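PDB 1HUX: (R)-2-hydroxyglutaryl-CoA dehydratase activating ATPase from Acidaminococcus fermentans, which activates (R)-2-hydroxyglutaryl-CoA dehydratase in glutamate fermentation by ATP-dependent electron transfer, as a homodimer that carries one shared [4Fe-4S] cluster. Local coordinates for residues A[28-32]-A[47-52]; A[59-63]-A[253-258]. All blocks are in the same frame, centred on the assembly; numbering follows the deposited sequence.

Interaction 1 of 2, residues A[28-32]-A[47-52]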
ATOM      1  N   ALA A  28      -6.008 -23.102 -30.166  1.00 13.06           N
ATOM      2  CA  ALA A  28      -7.079 -22.536 -29.377  1.00 13.06           C
ATOM      3  C   ALA A  28      -6.585 -22.048 -28.024  1.00 13.06           C
ATOM      4  O   ALA A  28      -5.571 -22.544 -27.494  1.00 13.06           O
ATOM      5  CB  ALA A  28      -8.180 -23.567 -29.184  1.00 19.85           C
ATOM      6  N   LYS A  29      -7.314 -21.078 -27.468  1.00 19.58           N
ATOM      7  CA  LYS A  29      -6.987 -20.506 -26.163  1.00 19.58           C
ATOM      8  C   LYS A  29      -8.271 -20.220 -25.421  1.00 19.58           C
ATOM      9  O   LYS A  29      -9.341 -20.197 -26.017  1.00 19.58           O
ATOM     10  CB  LYS A  29      -6.221 -19.193 -26.324  1.00 19.19           C
ATOM     11  CG  LYS A  29      -6.977 -18.115 -27.092  1.00 19.19           C
ATOM     12  CD  LYS A  29      -6.407 -16.755 -26.786  1.00 19.19           C
ATOM     13  CE  LYS A  29      -7.032 -15.693 -27.641  1.00 19.19           C
ATOM     14  NZ  LYS A  29      -6.605 -15.916 -29.048  1.00 19.19           N
ATOM     15  N   SER A  30      -8.164 -19.992 -24.122  1.00 32.63           N
ATOM     16  CA  SER A  30      -9.343 -19.682 -23.344  1.00 32.63           C
ATOM     17  C   SER A  30      -8.964 -18.867 -22.102  1.00 32.63           C
ATOM     18  O   SER A  30      -7.793 -18.821 -21.704  1.00 32.63           O
ATOM     19  CB  SER A  30     -10.073 -20.981 -22.967  1.00 10.23           C
ATOM     20  OG  SER A  30      -9.503 -21.619 -21.836  1.00 10.23           O
ATOM     21  N   LEU A  31      -9.959 -18.218 -21.501  1.00 13.85           N
ATOM     22  CA  LEU A  31      -9.738 -17.396 -20.323  1.00 13.85           C
ATOM     23  C   LEU A  31     -10.989 -17.401 -19.457  1.00 13.85           C
ATOM     24  O   LEU A  31     -12.075 -17.077 -19.930  1.00 13.85           O
ATOM     25  CB  LEU A  31      -9.401 -15.970 -20.770  1.00 12.10           C
ATOM     26  CG  LEU A  31      -9.246 -14.845 -19.745  1.00 12.10           C
ATOM     27  CD1 LEU A  31      -8.507 -15.281 -18.496  1.00 12.10           C
ATOM     28  CD2 LEU A  31      -8.507 -13.742 -20.420  1.00 12.10           C
ATOM     29  N   VAL A  32     -10.828 -17.756 -18.190  1.00 11.13           N
ATOM     30  CA  VAL A  32     -11.954 -17.826 -17.275  1.00 11.13           C
ATOM     31  C   VAL A  32     -11.638 -17.173 -15.939  1.00 11.13           C
ATOM     32  O   VAL A  32     -10.631 -17.501 -15.305  1.00 11.13           O
ATOM     33  CB  VAL A  32     -12.354 -19.298 -17.014  1.00 26.67           C
ATOM     34  CG1 VAL A  32     -13.402 -19.372 -15.890  1.00 26.67           C
ATOM     35  CG2 VAL A  32     -12.874 -19.925 -18.293  1.00 26.67           C
ATOM     36  N   GLU A  47     -13.162 -25.107 -21.730  1.00 12.49           N
ATOM     37  CA  GLU A  47     -13.295 -24.048 -22.719  1.00 12.49           C
ATOM     38  C   GLU A  47     -12.357 -24.261 -23.913  1.00 12.49           C
ATOM     39  O   GLU A  47     -12.794 -24.201 -25.066  1.00 12.49           O
ATOM     40  CB  GLU A  47     -12.979 -22.696 -22.083  1.00 91.53           C
ATOM     41  CG  GLU A  47     -13.877 -22.303 -20.928  1.00 91.53           C
ATOM     42  CD  GLU A  47     -15.236 -21.827 -21.380  1.00 91.53           C
ATOM     43  OE1 GLU A  47     -15.998 -21.322 -20.524  1.00 91.53           O
ATOM     44  OE2 GLU A  47     -15.541 -21.957 -22.585  1.00 91.53           O
ATOM     45  N   VAL A  48     -11.073 -24.495 -23.637  1.00 13.96           N
ATOM     46  CA  VAL A  48     -10.109 -24.681 -24.722  1.00 13.96           C
ATOM     47  C   VAL A  48     -10.433 -25.917 -25.522  1.00 13.96           C
ATOM     48  O   VAL A  48     -10.642 -25.854 -26.744  1.00 13.96           O
ATOM     49  CB  VAL A  48      -8.647 -24.834 -24.218  1.00 36.20           C
ATOM     50  CG1 VAL A  48      -7.812 -23.622 -24.659  1.00 36.20           C
ATOM     51  CG2 VAL A  48      -8.626 -25.019 -22.720  1.00 36.20           C
ATOM     52  N   LEU A  49     -10.473 -27.039 -24.815  1.00 18.28           N
ATOM     53  CA  LEU A  49     -10.758 -28.299 -25.455  1.00 18.28           C
ATOM     54  C   LEU A  49     -11.959 -28.145 -26.389  1.00 18.28           C
ATOM     55  O   LEU A  49     -11.925 -28.599 -27.542  1.00 18.28           O
ATOM     56  CB  LEU A  49     -10.972 -29.372 -24.389  1.00 10.23           C
ATOM     57  CG  LEU A  49      -9.646 -29.754 -23.703  1.00 10.23           C
ATOM     58  CD1 LEU A  49      -9.882 -30.584 -22.449  1.00 10.23           C
ATOM     59  CD2 LEU A  49      -8.767 -30.489 -24.698  1.00 10.23           C
ATOM     60  N   GLU A  50     -13.002 -27.467 -25.915  1.00 19.26           N
ATOM     61  CA  GLU A  50     -14.186 -27.262 -26.737  1.00 19.26           C
ATOM     62  C   GLU A  50     -13.860 -26.433 -27.958  1.00 19.26           C
ATOM     63  O   GLU A  50     -14.099 -26.858 -29.089  1.00 19.26           O
ATOM     64  CB  GLU A  50     -15.291 -26.578 -25.941  1.00 78.25           C
ATOM     65  CG  GLU A  50     -16.007 -27.497 -24.981  1.00 78.25           C
ATOM     66  CD  GLU A  50     -17.293 -26.891 -24.471  1.00 78.25           C
ATOM     67  OE1 GLU A  50     -17.228 -25.811 -23.838  1.00 78.25           O
ATOM     68  OE2 GLU A  50     -18.365 -27.491 -24.708  1.00 78.25           O
ATOM     69  N   ASN A  51     -13.308 -25.249 -27.727  1.00 38.36           N
ATOM     70  CA  ASN A  51     -12.953 -24.354 -28.816  1.00 38.36           C
ATOM     71  C   ASN A  51     -12.162 -25.103 -29.877  1.00 38.36           C
ATOM     72  O   ASN A  51     -12.363 -24.888 -31.075  1.00 38.36           O
ATOM     73  CB  ASN A  51     -12.122 -23.181 -28.283  1.00 53.32           C
ATOM     74  CG  ASN A  51     -12.904 -22.287 -27.327  1.00 53.32           C
ATOM     75  OD1 ASN A  51     -13.976 -21.778 -27.666  1.00 53.32           O
ATOM     76  ND2 ASN A  51     -12.362 -22.083 -26.130  1.00 53.32           N
ATOM     77  N   ALA A  52     -11.285 -25.996 -29.422  1.00 41.49           N
ATOM     78  CA  ALA A  52     -10.427 -26.784 -30.306  1.00 41.49           C
ATOM     79  C   ALA A  52     -11.099 -28.024 -30.890  1.00 41.49           C
ATOM     80  O   ALA A  52     -10.671 -28.542 -31.922  1.00 41.49           O
ATOM     81  CB  ALA A  52      -9.157 -27.193 -29.557  1.00 35.75           C
TER

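Interaction 2 of 2, residues A[59-63]-A[253-258]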
ATOM      1  N   MET A  59      -4.463 -34.499 -25.788  1.00 22.90           N
ATOM      2  CA  MET A  59      -3.292 -33.739 -25.440  1.00 22.90           C
ATOM      3  C   MET A  59      -2.147 -34.695 -25.129  1.00 22.90           C
ATOM      4  O   MET A  59      -2.308 -35.598 -24.298  1.00 22.90           O
ATOM      5  CB  MET A  59      -3.608 -32.864 -24.227  1.00 19.80           C
ATOM      6  CG  MET A  59      -4.765 -31.908 -24.461  1.00 19.80           C
ATOM      7  SD  MET A  59      -4.533 -30.842 -25.898  1.00 19.80           S
ATOM      8  CE  MET A  59      -5.358 -31.787 -27.205  1.00 19.80           C
ATOM      9  N   ALA A  60      -1.009 -34.489 -25.809  1.00 10.23           N
ATOM     10  CA  ALA A  60       0.211 -35.281 -25.630  1.00 10.23           C
ATOM     11  C   ALA A  60       0.815 -35.045 -24.239  1.00 10.23           C
ATOM     12  O   ALA A  60       1.196 -35.980 -23.529  1.00 10.23           O
ATOM     13  CB  ALA A  60       1.204 -34.909 -26.700  1.00 10.23           C
ATOM     14  N   PHE A  61       0.892 -33.783 -23.846  1.00 19.42           N
ATOM     15  CA  PHE A  61       1.435 -33.447 -22.541  1.00 19.42           C
ATOM     16  C   PHE A  61       0.700 -32.206 -22.030  1.00 19.42           C
ATOM     17  O   PHE A  61       0.314 -31.328 -22.809  1.00 19.42           O
ATOM     18  CB  PHE A  61       2.943 -33.176 -22.657  1.00 12.88           C
ATOM     19  CG  PHE A  61       3.677 -33.240 -21.348  1.00 12.88           C
ATOM     20  CD1 PHE A  61       4.060 -34.459 -20.819  1.00 12.88           C
ATOM     21  CD2 PHE A  61       3.986 -32.079 -20.641  1.00 12.88           C
ATOM     22  CE1 PHE A  61       4.749 -34.541 -19.599  1.00 12.88           C
ATOM     23  CE2 PHE A  61       4.678 -32.139 -19.406  1.00 12.88           C
ATOM     24  CZ  PHE A  61       5.060 -33.378 -18.889  1.00 12.88           C
ATOM     25  N   THR A  62       0.488 -32.147 -20.723  1.00 11.67           N
ATOM     26  CA  THR A  62      -0.190 -31.010 -20.135  1.00 11.67           C
ATOM     27  C   THR A  62       0.717 -30.404 -19.073  1.00 11.67           C
ATOM     28  O   THR A  62       1.225 -31.099 -18.187  1.00 11.67           O
ATOM     29  CB  THR A  62      -1.563 -31.422 -19.513  1.00 48.86           C
ATOM     30  OG1 THR A  62      -2.482 -31.739 -20.567  1.00 48.86           O
ATOM     31  CG2 THR A  62      -2.146 -30.290 -18.667  1.00 48.86           C
ATOM     32  N   LEU A  63       0.914 -29.094 -19.177  1.00 11.62           N
ATOM     33  CA  LEU A  63       1.768 -28.389 -18.252  1.00 11.62           C
ATOM     34  C   LEU A  63       1.046 -27.195 -17.655  1.00 11.62           C
ATOM     35  O   LEU A  63       0.550 -26.332 -18.376  1.00 11.62           O
ATOM     36  CB  LEU A  63       3.027 -27.932 -18.984  1.00 10.23           C
ATOM     37  CG  LEU A  63       4.322 -28.180 -18.218  1.00 10.23           C
ATOM     38  CD1 LEU A  63       5.480 -28.025 -19.200  1.00 10.23           C
ATOM     39  CD2 LEU A  63       4.440 -27.228 -17.021  1.00 10.23           C
ATOM     40  N   TYR A 253       6.578 -25.572 -23.263  1.00 10.58           N
ATOM     41  CA  TYR A 253       7.350 -26.487 -22.435  1.00 10.58           C
ATOM     42  C   TYR A 253       6.749 -27.878 -22.468  1.00 10.58           C
ATOM     43  O   TYR A 253       7.445 -28.862 -22.226  1.00 10.58           O
ATOM     44  CB  TYR A 253       7.397 -26.031 -20.989  1.00 50.07           C
ATOM     45  CG  TYR A 253       8.550 -25.121 -20.709  1.00 50.07           C
ATOM     46  CD1 TYR A 253       8.339 -23.790 -20.363  1.00 50.07           C
ATOM     47  CD2 TYR A 253       9.861 -25.579 -20.816  1.00 50.07           C
ATOM     48  CE1 TYR A 253       9.409 -22.925 -20.128  1.00 50.07           C
ATOM     49  CE2 TYR A 253      10.944 -24.729 -20.588  1.00 50.07           C
ATOM     50  CZ  TYR A 253      10.716 -23.395 -20.245  1.00 50.07           C
ATOM     51  OH  TYR A 253      11.780 -22.525 -20.044  1.00 50.07           O
ATOM     52  N   ALA A 254       5.448 -27.956 -22.748  1.00 39.46           N
ATOM     53  CA  ALA A 254       4.744 -29.229 -22.818  1.00 39.46           C
ATOM     54  C   ALA A 254       5.177 -29.962 -24.068  1.00 39.46           C
ATOM     55  O   ALA A 254       5.577 -31.121 -24.003  1.00 39.46           O
ATOM     56  CB  ALA A 254       3.251 -28.998 -22.851  1.00 27.26           C
ATOM     57  N   TYR A 255       5.093 -29.279 -25.207  1.00 22.24           N
ATOM     58  CA  TYR A 255       5.479 -29.875 -26.481  1.00 22.24           C
ATOM     59  C   TYR A 255       6.945 -30.260 -26.458  1.00 22.24           C
ATOM     60  O   TYR A 255       7.393 -31.096 -27.240  1.00 22.24           O
ATOM     61  CB  TYR A 255       5.251 -28.904 -27.627  1.00 26.44           C
ATOM     62  CG  TYR A 255       5.957 -29.336 -28.885  1.00 26.44           C
ATOM     63  CD1 TYR A 255       5.362 -30.222 -29.773  1.00 26.44           C
ATOM     64  CD2 TYR A 255       7.239 -28.883 -29.169  1.00 26.44           C
ATOM     65  CE1 TYR A 255       6.028 -30.650 -30.927  1.00 26.44           C
ATOM     66  CE2 TYR A 255       7.916 -29.296 -30.312  1.00 26.44           C
ATOM     67  CZ  TYR A 255       7.311 -30.178 -31.193  1.00 26.44           C
ATOM     68  OH  TYR A 255       7.983 -30.554 -32.349  1.00 26.44           O
ATOM     69  N   LYS A 256       7.700 -29.626 -25.570  1.00 24.74           N
ATOM     70  CA  LYS A 256       9.117 -29.917 -25.454  1.00 24.74           C
ATOM     71  C   LYS A 256       9.278 -31.192 -24.632  1.00 24.74           C
ATOM     72  O   LYS A 256      10.062 -32.075 -24.981  1.00 24.74           O
ATOM     73  CB  LYS A 256       9.832 -28.738 -24.792  1.00 33.41           C
ATOM     74  CG  LYS A 256      11.351 -28.846 -24.786  1.00 33.41           C
ATOM     75  CD  LYS A 256      12.021 -27.472 -24.682  1.00 33.41           C
ATOM     76  CE  LYS A 256      11.808 -26.654 -25.955  1.00 33.41           C
ATOM     77  NZ  LYS A 256      12.413 -25.298 -25.847  1.00 33.41           N
ATOM     78  N   LYS A 257       8.518 -31.285 -23.546  1.00 35.81           N
ATOM     79  CA  LYS A 257       8.546 -32.455 -22.674  1.00 35.81           C
ATOM     80  C   LYS A 257       7.991 -33.664 -23.421  1.00 35.81           C
ATOM     81  O   LYS A 257       8.286 -34.805 -23.085  1.00 35.81           O
ATOM     82  CB  LYS A 257       7.694 -32.198 -21.434  1.00 57.82           C
ATOM     83  CG  LYS A 257       8.489 -32.086 -20.165  1.00 57.82           C
ATOM     84  CD  LYS A 257       9.245 -33.369 -19.903  1.00 57.82           C
ATOM     85  CE  LYS A 257      10.037 -33.287 -18.607  1.00 57.82           C
ATOM     86  NZ  LYS A 257      10.842 -34.525 -18.359  1.00 57.82           N
ATOM     87  N   ALA A 258       7.184 -33.397 -24.445  1.00 29.24           N
ATOM     88  CA  ALA A 258       6.561 -34.448 -25.237  1.00 29.24           C
ATOM     89  C   ALA A 258       7.416 -34.790 -26.439  1.00 29.24           C
ATOM     90  O   ALA A 258       6.916 -35.238 -27.473  1.00 29.24           O
ATOM     91  CB  ALA A 258       5.161 -34.008 -25.694  1.00 29.06           C
TER

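Interaction 1 of 2, residues A[28-32]-A[47-52]
The flat amide of Asn51 reaches the strand with its ND2, 3.6 Å from Lys29 O; that oxygen stands well off the amide plane, to one side, so this is an approach and not a hydrogen bond. The orientation of the amide is doubtful at this resolution. Glu47 CG meets Val32 CG2 at 3.7 Å, the two side chains crossing at about a right angle, with the carboxylate OE1 slightly farther from the same methyl.

Helix 40-52 packs here against strand 25-33, an outermost strand of the N-terminal sheet of this actin-fold ATPase. The short segments run roughly antiparallel, at 145°, with their axes 6.9 Å apart. Ala28, Ser30 and Val32 all direct CB at the helix. Ala28 CB meets Ala52 CB at 3.8 Å. Val48 lays CG1 against the backbone of Lys29 and turns CG2 to Ser30 OG, while Ser30 CB rests on Glu47 CB at 3.5 Å. With chi1 at 82°, the Ser30 hydroxyl lies between its own N and carbonyl carbon and bonds to Ser44 O, one turn before Val48 in the helix. Val32 comes near the ATP-binding Ser15. Across the two segments, cohesion is therefore mainly van der Waals, and the buried hydroxyl is satisfied by the helix backbone beside them.

Interaction 2 of 2, residues A[59-63]-A[253-258]
Phe61 and Leu63 pack on Ala254 and its neighbours where the last helix, 245-257, returns to the N-terminal domain of the actin fold and lies against strand 61-65. That strand sits between strands 4-10 and 78-80 in the sheet. The two short segments run at 141°, their axes 7.3 Å apart at closest approach.

The aromatic interaction is a CH-pi contact: Lys257 CB sits over one face of the Phe61 ring, 3.7 Å from its centroid and 15° off the normal. At the ring edge, in plane, lies Ala254 CB, 3.9 Å from Phe61 CD2. The ring is carried to these partners with CG anti to the backbone N (chi1 -162°). Lys257 lends only the start of its chain, CB and CG, before its far end leads away from the strand.

The remaining contacts are aliphatic. Ala258, the first residue past the helix, borders the contact at the Ala60 end by placing its CB against both Phe61 CB and Ala60 CB. Farther along the strand, Leu63 CB faces Ala254 CB at 4.0 Å. Strand 78-80 flanks this end, with Met80 touching both Leu63 and Tyr253. The Tyr253 ring leads away from the strand toward Ser84 and Met88 of helix 82-93, so its contact with Leu63 is made at the root of the side chain, between Tyr253 CB and Leu63 CD1.

Interactions 1 and 2 both build on the N-terminal mixed sheet, with centres about 17 Å apart, but from opposite faces: helix 40-52 covers one, and the C-terminal helix 245-257 the other. Interaction 1 is a local pairing, closed before interaction 2 opens; helix 40-52 is followed, after a connecting segment, by strand 61-65. Interaction 2 spans 190 residues, so the chain's end comes home to its first domain after the second sheet has been built. The two meet where Leu49 CD2 packs 4.3 Å from Met59 CG. Together they sandwich the sheet between helices, with interaction 1 nearer the nucleotide and interaction 2 away from the annotated sites.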